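Local coordinates for putative branched-chain amino acid ABC transporter, periplasmic branched-chain amino acid-binding protein (Pseudomonas protegens Pf-5, PDB 4RU0) that probably captures a branched-chain amino acid or related solute in the periplasm and delivers it to an ABC transporter for uptake, at residues D32-F36 against V74-Q79; E210-I214 against Q229-Q233; F298-R303 against D374-L380; L202-Y207 against L420-L424. One frame throughout, in Å; residues are numbered along the deposited sequence.

Contact 1 (D32-F36 against V74-Q79)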
# COMPACT_ATOMS: atom_id res chain seq x y z
N ASP A 32 -30.30 -6.16 3.24
CA ASP A 32 -30.37 -5.57 1.91
C ASP A 32 -29.14 -4.72 1.58
O ASP A 32 -28.88 -4.39 0.42
CB ASP A 32 -31.62 -4.72 1.79
CG ASP A 32 -32.85 -5.43 2.31
OD1 ASP A 32 -33.58 -6.03 1.49
OD2 ASP A 32 -33.07 -5.41 3.54
N GLN A 33 -28.38 -4.38 2.61
CA GLN A 33 -27.17 -3.58 2.45
C GLN A 33 -25.93 -4.46 2.28
O GLN A 33 -25.96 -5.64 2.62
CB GLN A 33 -27.01 -2.65 3.66
CG GLN A 33 -28.25 -1.82 3.97
CD GLN A 33 -28.22 -1.20 5.35
OE1 GLN A 33 -27.76 -1.81 6.31
NE2 GLN A 33 -28.70 0.03 5.46
N GLN A 34 -24.87 -3.89 1.73
CA GLN A 34 -23.59 -4.58 1.59
C GLN A 34 -22.67 -4.21 2.75
O GLN A 34 -22.40 -3.03 2.97
CB GLN A 34 -22.91 -4.24 0.26
CG GLN A 34 -21.48 -4.75 0.13
CD GLN A 34 -21.42 -6.23 -0.19
OE1 GLN A 34 -21.77 -6.66 -1.29
NE2 GLN A 34 -20.97 -7.03 0.78
N PHE A 35 -22.21 -5.21 3.50
CA PHE A 35 -21.40 -4.94 4.68
C PHE A 35 -19.94 -4.64 4.34
O PHE A 35 -19.31 -5.34 3.55
CB PHE A 35 -21.47 -6.11 5.67
CG PHE A 35 -20.71 -5.87 6.94
CD1 PHE A 35 -20.80 -4.65 7.59
CD2 PHE A 35 -19.92 -6.86 7.49
CE1 PHE A 35 -20.10 -4.42 8.76
CE2 PHE A 35 -19.22 -6.64 8.66
CZ PHE A 35 -19.32 -5.42 9.30
N PHE A 36 -19.42 -3.59 4.96
CA PHE A 36 -18.04 -3.18 4.76
C PHE A 36 -17.33 -3.15 6.10
O PHE A 36 -17.35 -2.14 6.80
CB PHE A 36 -17.99 -1.80 4.10
CG PHE A 36 -16.74 -1.55 3.31
CD1 PHE A 36 -16.77 -1.60 1.92
CD2 PHE A 36 -15.54 -1.25 3.94
CE1 PHE A 36 -15.63 -1.36 1.18
CE2 PHE A 36 -14.39 -1.01 3.21
CZ PHE A 36 -14.44 -1.07 1.83
N VAL A 74 -27.19 -0.51 -4.46
CA VAL A 74 -26.95 -1.23 -3.21
C VAL A 74 -26.27 -0.34 -2.17
O VAL A 74 -25.14 0.11 -2.38
CB VAL A 74 -26.10 -2.48 -3.43
CG1 VAL A 74 -25.90 -3.22 -2.11
CG2 VAL A 74 -26.74 -3.38 -4.46
N LYS A 75 -26.95 -0.10 -1.07
CA LYS A 75 -26.42 0.75 -0.01
C LYS A 75 -25.30 0.04 0.76
O LYS A 75 -25.25 -1.19 0.83
CB LYS A 75 -27.54 1.17 0.95
CG LYS A 75 -28.65 1.98 0.29
CD LYS A 75 -29.80 2.26 1.25
CE LYS A 75 -30.92 3.04 0.58
NZ LYS A 75 -32.02 3.37 1.53
N LEU A 76 -24.41 0.84 1.34
CA LEU A 76 -23.26 0.31 2.07
C LEU A 76 -23.43 0.53 3.57
O LEU A 76 -23.76 1.63 4.01
CB LEU A 76 -21.97 0.97 1.59
CG LEU A 76 -21.21 0.37 0.40
CD1 LEU A 76 -22.15 -0.02 -0.73
CD2 LEU A 76 -20.17 1.36 -0.11
N VAL A 77 -23.20 -0.52 4.35
CA VAL A 77 -23.24 -0.38 5.80
C VAL A 77 -21.89 -0.82 6.36
O VAL A 77 -21.30 -1.79 5.90
CB VAL A 77 -24.39 -1.21 6.43
CG1 VAL A 77 -24.31 -2.66 6.02
CG2 VAL A 77 -24.40 -1.06 7.95
N TRP A 78 -21.38 -0.07 7.34
CA TRP A 78 -20.08 -0.39 7.91
C TRP A 78 -20.08 -0.28 9.43
O TRP A 78 -20.93 0.39 10.02
CB TRP A 78 -19.00 0.53 7.33
CG TRP A 78 -19.23 1.99 7.60
CD1 TRP A 78 -18.80 2.71 8.68
CD2 TRP A 78 -19.94 2.91 6.76
NE1 TRP A 78 -19.20 4.02 8.57
CE2 TRP A 78 -19.90 4.17 7.40
CE3 TRP A 78 -20.61 2.80 5.54
CZ2 TRP A 78 -20.50 5.30 6.86
CZ3 TRP A 78 -21.20 3.92 5.00
CH2 TRP A 78 -21.14 5.16 5.66
N GLN A 79 -19.12 -0.95 10.05
CA GLN A 79 -18.95 -0.90 11.50
C GLN A 79 -17.48 -1.05 11.84
O GLN A 79 -16.74 -1.76 11.15
CB GLN A 79 -19.78 -1.98 12.20
CG GLN A 79 -19.86 -1.81 13.71
CD GLN A 79 -20.74 -2.85 14.38
OE1 GLN A 79 -20.81 -4.00 13.94
NE2 GLN A 79 -21.42 -2.45 15.45

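Contact 2 (E210-I214 against Q229-Q233)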
# COMPACT_ATOMS: atom_id res chain seq x y z
N GLU A 210 26.08 -1.40 -8.32
CA GLU A 210 26.52 -2.02 -7.09
C GLU A 210 25.37 -2.06 -6.08
O GLU A 210 24.80 -1.04 -5.72
CB GLU A 210 27.73 -1.28 -6.51
CG GLU A 210 28.45 -2.04 -5.42
CD GLU A 210 29.71 -1.34 -4.96
OE1 GLU A 210 30.39 -0.69 -5.80
OE2 GLU A 210 30.04 -1.43 -3.75
N ASN A 211 25.02 -3.27 -5.65
CA ASN A 211 23.90 -3.49 -4.74
C ASN A 211 24.37 -3.57 -3.28
O ASN A 211 24.82 -4.61 -2.82
CB ASN A 211 23.16 -4.77 -5.13
CG ASN A 211 22.04 -5.12 -4.17
OD1 ASN A 211 21.48 -4.26 -3.49
ND2 ASN A 211 21.70 -6.40 -4.12
N ILE A 212 24.28 -2.45 -2.57
CA ILE A 212 24.74 -2.39 -1.19
C ILE A 212 23.56 -2.55 -0.24
O ILE A 212 22.62 -1.76 -0.25
CB ILE A 212 25.46 -1.05 -0.90
CG1 ILE A 212 26.65 -0.86 -1.84
CG2 ILE A 212 25.92 -0.98 0.56
CD1 ILE A 212 27.34 0.48 -1.70
N GLN A 213 23.60 -3.59 0.59
CA GLN A 213 22.52 -3.90 1.52
C GLN A 213 22.95 -3.67 2.97
O GLN A 213 23.85 -4.33 3.48
CB GLN A 213 22.06 -5.35 1.33
CG GLN A 213 21.36 -5.62 -0.00
CD GLN A 213 20.04 -4.86 -0.13
OE1 GLN A 213 19.45 -4.42 0.86
NE2 GLN A 213 19.57 -4.71 -1.36
N ILE A 214 22.29 -2.73 3.65
CA ILE A 214 22.70 -2.35 5.00
C ILE A 214 21.55 -2.46 6.00
O ILE A 214 20.62 -1.66 5.99
CB ILE A 214 23.24 -0.91 5.02
CG1 ILE A 214 24.38 -0.74 4.01
CG2 ILE A 214 23.71 -0.55 6.41
CD1 ILE A 214 24.79 0.71 3.79
N GLN A 229 29.35 3.99 7.07
CA GLN A 229 29.59 3.15 5.91
C GLN A 229 29.16 3.87 4.63
O GLN A 229 29.87 3.85 3.62
CB GLN A 229 28.85 1.83 6.05
CG GLN A 229 28.95 0.95 4.81
CD GLN A 229 28.26 -0.38 5.00
OE1 GLN A 229 27.97 -0.78 6.13
NE2 GLN A 229 27.98 -1.07 3.90
N ILE A 230 27.99 4.50 4.68
CA ILE A 230 27.44 5.19 3.52
C ILE A 230 28.30 6.38 3.12
O ILE A 230 28.49 6.63 1.92
CB ILE A 230 25.99 5.65 3.81
CG1 ILE A 230 25.05 4.43 3.76
CG2 ILE A 230 25.53 6.70 2.81
CD1 ILE A 230 23.68 4.68 4.37
N ARG A 231 28.84 7.11 4.09
CA ARG A 231 29.74 8.21 3.74
C ARG A 231 31.03 7.68 3.11
O ARG A 231 31.55 8.28 2.17
CB ARG A 231 30.06 9.08 4.96
CG ARG A 231 30.78 10.38 4.59
CD ARG A 231 31.09 11.21 5.83
NE ARG A 231 31.99 12.34 5.54
CZ ARG A 231 31.58 13.55 5.18
NH1 ARG A 231 30.29 13.80 5.04
NH2 ARG A 231 32.47 14.51 4.96
N GLN A 232 31.55 6.56 3.63
CA GLN A 232 32.74 5.93 3.06
C GLN A 232 32.51 5.48 1.61
O GLN A 232 33.32 5.75 0.73
CB GLN A 232 33.17 4.71 3.89
CG GLN A 232 33.93 5.04 5.17
CD GLN A 232 34.00 3.84 6.11
OE1 GLN A 232 33.22 2.89 5.98
NE2 GLN A 232 34.94 3.87 7.05
N GLN A 233 31.40 4.79 1.37
CA GLN A 233 31.15 4.24 0.05
C GLN A 233 30.58 5.29 -0.91
O GLN A 233 30.66 5.12 -2.12
CB GLN A 233 30.21 3.04 0.16
CG GLN A 233 30.89 1.79 0.73
CD GLN A 233 29.92 0.65 0.96
OE1 GLN A 233 28.90 0.82 1.62
NE2 GLN A 233 30.24 -0.52 0.42
O HOH W 1 31.56 0.63 -2.43
O HOH W 2 26.74 -3.60 3.61

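Contact 3 (F298-R303 against D374-L380)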
# COMPACT_ATOMS: atom_id res chain seq x y z
N PHE A 298 -7.15 16.89 -5.78
CA PHE A 298 -7.61 15.95 -6.80
C PHE A 298 -9.11 16.10 -6.99
O PHE A 298 -9.79 16.68 -6.13
CB PHE A 298 -7.25 14.52 -6.42
CG PHE A 298 -5.78 14.28 -6.29
CD1 PHE A 298 -5.01 13.98 -7.41
CD2 PHE A 298 -5.15 14.35 -5.06
CE1 PHE A 298 -3.65 13.76 -7.29
CE2 PHE A 298 -3.79 14.13 -4.94
CZ PHE A 298 -3.04 13.83 -6.06
N GLU A 299 -9.63 15.59 -8.10
CA GLU A 299 -11.04 15.75 -8.42
C GLU A 299 -11.94 15.19 -7.32
O GLU A 299 -12.88 15.87 -6.87
CB GLU A 299 -11.38 15.08 -9.75
CG GLU A 299 -12.84 15.26 -10.15
CD GLU A 299 -13.17 14.64 -11.49
OE1 GLU A 299 -12.34 13.86 -12.01
OE2 GLU A 299 -14.26 14.94 -12.02
N ILE A 300 -11.66 13.96 -6.89
CA ILE A 300 -12.46 13.30 -5.87
C ILE A 300 -12.46 14.09 -4.56
O ILE A 300 -13.48 14.17 -3.87
CB ILE A 300 -11.96 11.85 -5.60
CG1 ILE A 300 -12.82 11.15 -4.55
CG2 ILE A 300 -10.49 11.84 -5.19
CD1 ILE A 300 -14.25 10.91 -4.98
N HIS A 301 -11.32 14.70 -4.24
CA HIS A 301 -11.16 15.47 -3.00
C HIS A 301 -12.11 16.65 -2.93
O HIS A 301 -12.59 17.01 -1.85
CB HIS A 301 -9.72 15.96 -2.86
CG HIS A 301 -8.76 14.91 -2.41
ND1 HIS A 301 -8.36 14.79 -1.09
CD2 HIS A 301 -8.13 13.93 -3.09
CE1 HIS A 301 -7.51 13.79 -0.98
NE2 HIS A 301 -7.35 13.25 -2.18
N LYS A 302 -12.38 17.27 -4.08
CA LYS A 302 -13.25 18.43 -4.11
C LYS A 302 -14.72 18.03 -3.99
O LYS A 302 -15.52 18.77 -3.43
CB LYS A 302 -13.01 19.24 -5.39
CG LYS A 302 -11.73 20.06 -5.32
CD LYS A 302 -11.37 20.65 -6.67
CE LYS A 302 -10.29 21.72 -6.53
NZ LYS A 302 -9.10 21.23 -5.78
N ARG A 303 -15.07 16.85 -4.51
CA ARG A 303 -16.41 16.31 -4.31
C ARG A 303 -16.65 16.04 -2.83
O ARG A 303 -17.74 16.25 -2.32
CB ARG A 303 -16.61 15.02 -5.11
CG ARG A 303 -16.33 15.13 -6.59
CD ARG A 303 -16.64 13.82 -7.29
NE ARG A 303 -16.14 13.81 -8.66
CZ ARG A 303 -16.26 12.78 -9.49
NH1 ARG A 303 -16.86 11.67 -9.10
NH2 ARG A 303 -15.77 12.86 -10.72
N ASP A 374 -13.79 9.16 -14.18
CA ASP A 374 -15.16 9.14 -13.68
C ASP A 374 -15.22 9.30 -12.16
O ASP A 374 -15.90 10.20 -11.66
CB ASP A 374 -15.87 7.84 -14.08
CG ASP A 374 -16.33 7.85 -15.53
OD1 ASP A 374 -17.34 8.52 -15.82
OD2 ASP A 374 -15.68 7.20 -16.36
N MSE A 375 -14.50 8.45 -11.43
CA MSE A 375 -14.55 8.52 -9.98
C MSE A 375 -13.62 9.59 -9.44
O MSE A 375 -13.60 9.86 -8.24
CB MSE A 375 -14.23 7.16 -9.35
CG MSE A 375 -13.20 6.33 -10.10
SE MSE A 375 -12.78 4.68 -9.14
CE MSE A 375 -11.85 3.72 -10.55
N GLY A 376 -12.85 10.21 -10.34
CA GLY A 376 -12.01 11.33 -9.98
C GLY A 376 -10.73 10.94 -9.26
O GLY A 376 -10.25 11.68 -8.40
N TYR A 377 -10.18 9.78 -9.61
CA TYR A 377 -8.94 9.30 -8.99
C TYR A 377 -7.76 9.34 -9.96
O TYR A 377 -6.82 8.56 -9.81
CB TYR A 377 -9.13 7.88 -8.47
CG TYR A 377 -9.80 7.78 -7.12
CD1 TYR A 377 -9.05 7.59 -5.96
CD2 TYR A 377 -11.18 7.86 -7.00
CE1 TYR A 377 -9.67 7.49 -4.72
CE2 TYR A 377 -11.80 7.77 -5.78
CZ TYR A 377 -11.04 7.59 -4.64
OH TYR A 377 -11.65 7.49 -3.41
N LEU A 378 -7.80 10.24 -10.93
CA LEU A 378 -6.81 10.25 -12.01
C LEU A 378 -5.37 10.41 -11.51
O LEU A 378 -4.50 9.61 -11.84
CB LEU A 378 -7.13 11.34 -13.02
CG LEU A 378 -6.37 11.20 -14.34
CD1 LEU A 378 -6.55 9.80 -14.91
CD2 LEU A 378 -6.81 12.25 -15.34
N GLY A 379 -5.12 11.44 -10.70
CA GLY A 379 -3.77 11.63 -10.18
C GLY A 379 -3.49 10.87 -8.89
O GLY A 379 -2.34 10.80 -8.45
N LEU A 380 -4.53 10.31 -8.29
CA LEU A 380 -4.44 9.74 -6.95
C LEU A 380 -4.16 8.24 -6.95
O LEU A 380 -3.40 7.73 -6.12
CB LEU A 380 -5.73 10.03 -6.18
CG LEU A 380 -5.77 9.68 -4.69
CD1 LEU A 380 -4.55 10.22 -3.97
CD2 LEU A 380 -7.05 10.22 -4.07

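Contact 4 (L202-Y207 against L420-L424)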
# COMPACT_ATOMS: atom_id res chain seq x y z
N LEU A 202 18.52 -9.32 -8.26
CA LEU A 202 18.21 -9.59 -9.66
C LEU A 202 18.44 -8.36 -10.54
O LEU A 202 19.12 -8.44 -11.56
CB LEU A 202 16.76 -10.08 -9.80
CG LEU A 202 16.20 -10.25 -11.21
CD1 LEU A 202 17.05 -11.23 -12.01
CD2 LEU A 202 14.76 -10.72 -11.15
N LEU A 203 17.88 -7.22 -10.14
CA LEU A 203 18.02 -5.97 -10.88
C LEU A 203 19.48 -5.53 -10.95
O LEU A 203 19.91 -4.93 -11.95
CB LEU A 203 17.16 -4.87 -10.26
CG LEU A 203 15.65 -5.16 -10.30
CD1 LEU A 203 14.88 -4.36 -9.25
CD2 LEU A 203 15.09 -4.90 -11.69
N ALA A 204 20.26 -5.82 -9.92
CA ALA A 204 21.67 -5.45 -9.91
C ALA A 204 22.47 -6.32 -10.88
O ALA A 204 23.43 -5.85 -11.49
CB ALA A 204 22.24 -5.55 -8.51
N GLU A 205 22.09 -7.58 -11.02
CA GLU A 205 22.74 -8.47 -11.97
C GLU A 205 22.47 -8.04 -13.41
O GLU A 205 23.35 -8.09 -14.26
CB GLU A 205 22.29 -9.92 -11.78
CG GLU A 205 22.81 -10.58 -10.51
CD GLU A 205 22.47 -12.06 -10.45
OE1 GLU A 205 22.28 -12.57 -9.33
OE2 GLU A 205 22.40 -12.70 -11.52
N LYS A 206 21.23 -7.63 -13.67
CA LYS A 206 20.84 -7.21 -15.01
C LYS A 206 21.47 -5.89 -15.42
O LYS A 206 22.02 -5.77 -16.52
CB LYS A 206 19.32 -7.09 -15.12
CG LYS A 206 18.87 -6.69 -16.51
CD LYS A 206 17.36 -6.67 -16.64
CE LYS A 206 16.96 -6.41 -18.08
NZ LYS A 206 17.45 -7.48 -18.99
N TYR A 207 21.40 -4.88 -14.56
CA TYR A 207 21.81 -3.54 -14.95
C TYR A 207 23.19 -3.15 -14.44
O TYR A 207 23.75 -2.13 -14.85
CB TYR A 207 20.76 -2.53 -14.47
CG TYR A 207 19.42 -2.73 -15.14
CD1 TYR A 207 19.29 -2.58 -16.51
CD2 TYR A 207 18.30 -3.08 -14.40
CE1 TYR A 207 18.07 -2.78 -17.14
CE2 TYR A 207 17.07 -3.27 -15.02
CZ TYR A 207 16.97 -3.12 -16.38
OH TYR A 207 15.75 -3.31 -17.00
N LEU A 420 9.92 -9.02 -15.54
CA LEU A 420 11.27 -9.36 -15.16
C LEU A 420 11.34 -10.05 -13.80
O LEU A 420 12.13 -10.98 -13.59
CB LEU A 420 12.14 -8.10 -15.15
CG LEU A 420 13.59 -8.23 -14.71
CD1 LEU A 420 14.30 -9.25 -15.59
CD2 LEU A 420 14.28 -6.88 -14.79
N LEU A 421 10.49 -9.61 -12.87
CA LEU A 421 10.49 -10.14 -11.50
C LEU A 421 9.66 -11.41 -11.33
O LEU A 421 9.81 -12.13 -10.34
CB LEU A 421 9.96 -9.09 -10.53
CG LEU A 421 10.70 -7.77 -10.44
CD1 LEU A 421 9.87 -6.78 -9.64
CD2 LEU A 421 12.06 -7.97 -9.81
N ARG A 422 8.77 -11.67 -12.29
CA ARG A 422 7.81 -12.77 -12.18
C ARG A 422 8.41 -14.15 -11.84
O ARG A 422 7.79 -14.91 -11.10
CB ARG A 422 6.99 -12.87 -13.47
CG ARG A 422 5.85 -13.87 -13.41
CD ARG A 422 4.72 -13.40 -12.49
NE ARG A 422 3.87 -14.51 -12.06
CZ ARG A 422 2.66 -14.38 -11.53
NH1 ARG A 422 2.12 -13.18 -11.35
NH2 ARG A 422 1.98 -15.47 -11.18
N PRO A 423 9.60 -14.48 -12.37
CA PRO A 423 10.14 -15.79 -11.96
C PRO A 423 10.41 -15.90 -10.46
O PRO A 423 10.27 -16.99 -9.90
CB PRO A 423 11.44 -15.88 -12.76
CG PRO A 423 11.17 -15.10 -13.99
CD PRO A 423 10.34 -13.93 -13.52
N LEU A 424 10.80 -14.81 -9.82
CA LEU A 424 11.00 -14.81 -8.37
C LEU A 424 9.69 -15.07 -7.65
O LEU A 424 9.64 -15.80 -6.66
CB LEU A 424 11.59 -13.48 -7.89
CG LEU A 424 13.02 -13.20 -8.32
CD1 LEU A 424 13.51 -11.90 -7.70
CD2 LEU A 424 13.91 -14.36 -7.91

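Contact 1 (D32-F36 against V74-Q79)
Three backbone hydrogen bonds stitch the start of strand 34-40 to that of strand 76-82. Gln-34 N donates to Lys-75 O (2.9 Å), Val-77 N to Gln-34 O (3.0 Å) and Phe-36 N to Val-77 O (2.8 Å). Gln-34 thus spends both its NH and its CO on residues that flank Leu-76, the pattern of a parallel ladder, with Gln-34 opposite Leu-76 and Phe-35 opposite Val-77. Weaker CA-H...O contacts fill in between, such as Phe-35 CA to Val-77 O at 3.4 Å.

The side chains sort onto two faces. Phe-35 and Val-77 share one, with Phe-35 CD1 4.3 Å from Val-77 CG1; beta-branched valine suits an extended backbone, and the Phe-35 ring meets Phe-97 edge-to-face. Gln-34, Leu-76, Phe-36 and Trp-78 lie on the other, where Phe-36 CB comes within 4.1 Å of Trp-78 CB, and Leu-61 of helix 47-67 packs on Phe-36, Leu-76 and Trp-78. A buried amide needs a polar partner, and Gln-34 OE1 finds one in the backbone NH of Leu-353. At the more exposed end, the Gln-33 side chain lies along the neighbouring strand, with OE1 3.4 Å from Val-77 CB.

Parallel strands joined through an intervening helix that packs on one face form a beta-alpha-beta unit, here the opening one of a periplasmic binding protein's alpha/beta fold.

Contact 2 (E210-I214 against Q229-Q233)
Ile-214, Gln-233 and Ile-212 give up the most surface where strand 210-216 meets helix 224-233, whose short segments run nearly antiparallel (163°) with axes 11.3 Å apart. Ile-214 and Ile-212, two apart on the strand, both direct their CA-to-CB bonds toward the helix, whereas that of the intervening Gln-213 points away. Ile-214 loses the most surface: its CD1 lies 3.7 Å from CG1 of buried Ile-230, an apolar pairing well suited to a sheet-helix interface, and its CG1 is 3.6 Å from Gln-229 NE2.

Gln-233, partly exposed, points toward the strand. Its OE1 sits 3.6 Å from Ile-212 CG2 and accepts a hydrogen bond from Gln-229 NE2 (3.1 Å), one helical turn earlier, so the paired amides lie over the isoleucines, with Gln-229 NE2 also 3.9 Å from Ile-212 CG2. The polar links across the interface run through water: one molecule donates to Gln-213 O (3.0 Å) and accepts from Gln-229 NE2 (2.8 Å), while another joins Glu-210 OE2 (2.9 Å) to Gln-233 NE2 through a weak second bond (3.3 Å).

Behind the strand, helix 197-207 packs on Asn-211 and Gln-213. An edge strand flanked by helices on both faces is characteristic of the three-layered, Rossmann-like alpha/beta lobe of periplasmic binding proteins.

Contact 3 (F298-R303 against D374-L380)
Arg-303 makes the strongest polar link, its NH2 and NH1 both donating to Asp-374 O, at 2.8 and 3.1 Å. A guanidinium can serve a helix-end carbonyl and still hold a carboxylate: the same NH2 forms a salt bridge with Glu-299 OE2 (2.9 Å), one turn back. Ile-300 N, in the first turn of helix 299-309 and so without a helical acceptor, donates to Gly-376 O (3.1 Å).

Glycine is well suited to position 376, since its phi is positive and a CB would clash with Ile-300 N. At Gly-379, likewise, a CB would strike the Phe-298 ring. Phe-298 CE1 already lies 3.3 Å from Gly-379 C. Farther out, Leu-380 CB rests over the face of Phe-298, and Ile-300 CG2 over that of Tyr-377, both as CH-pi contacts 4.2 Å from the ring centroids.

Gly-376 is the C-prime residue of a Schellman motif ending helix 369-375, and the first turn of helix 299-309 docks against this terminus.

Contact 4 (L202-Y207 against L420-L424)
Leu-202 opens the contact and has more surface covered than any other residue of 202-207. Its CD2 lies 3.6 Å from Leu-420 O, 4.1 Å from Leu-421 CD2 and 3.9 Å from Leu-424 CD1, so one methyl touches three residues spread over a turn of the opposing helix. A branched leucine can touch several neighbours at once. Next, Leu-203 sets off sideways, but its CD2 meets Leu-420 CD2 at 3.8 Å; on its buried side it also packs on Val-165 of helix 157-172, the helix that receives Leu-421 and Leu-424 as well.

Ala-204 and Glu-205 face elsewhere, and the chain returns to the interface one turn after Leu-202. Lys-206 lays its aliphatic stem against Leu-420, CD to CD2 at 3.6 Å, a sensible use of a long side chain at an exposed border, where its charge can remain near solvent. Tyr-207 adds a marginal touch, OH to Leu-420 CD2 at 4.4 Å, while its ring stacks on Phe-175.

The short helical segments run at 137° with axes 11.5 Å apart, a distance bridged by side chains. Leucine meeting leucine, without direct hydrogen bonds or salt bridges, implies cohesion from hydrophobic burial and van der Waals contact, the lysine adding only its aliphatic part.

In the fold
From the N terminus, contact 1 closes first, pairing strands 34-40 and 76-82, which helix 47-67 connects. Much later, helix 197-207 opens contact 4, whose partner waits over two hundred residues on. Contacts 2 and 3 nest one after the other inside that long loop: contact 2 closes quickly, joining the edge strand 210-216 to helix 224-233, and contact 3 joins helix 299-309 to the end of helix 369-375. Contact 4 then ties the C-terminal helix 418-435 back to helix 197-207. Contacts 2 and 4 meet directly, Asn-211 CB lying 3.6 Å from Ala-204 CB, whereas contact 1 lies across the chain's centre, its centre about 51 Å from that of contact 2.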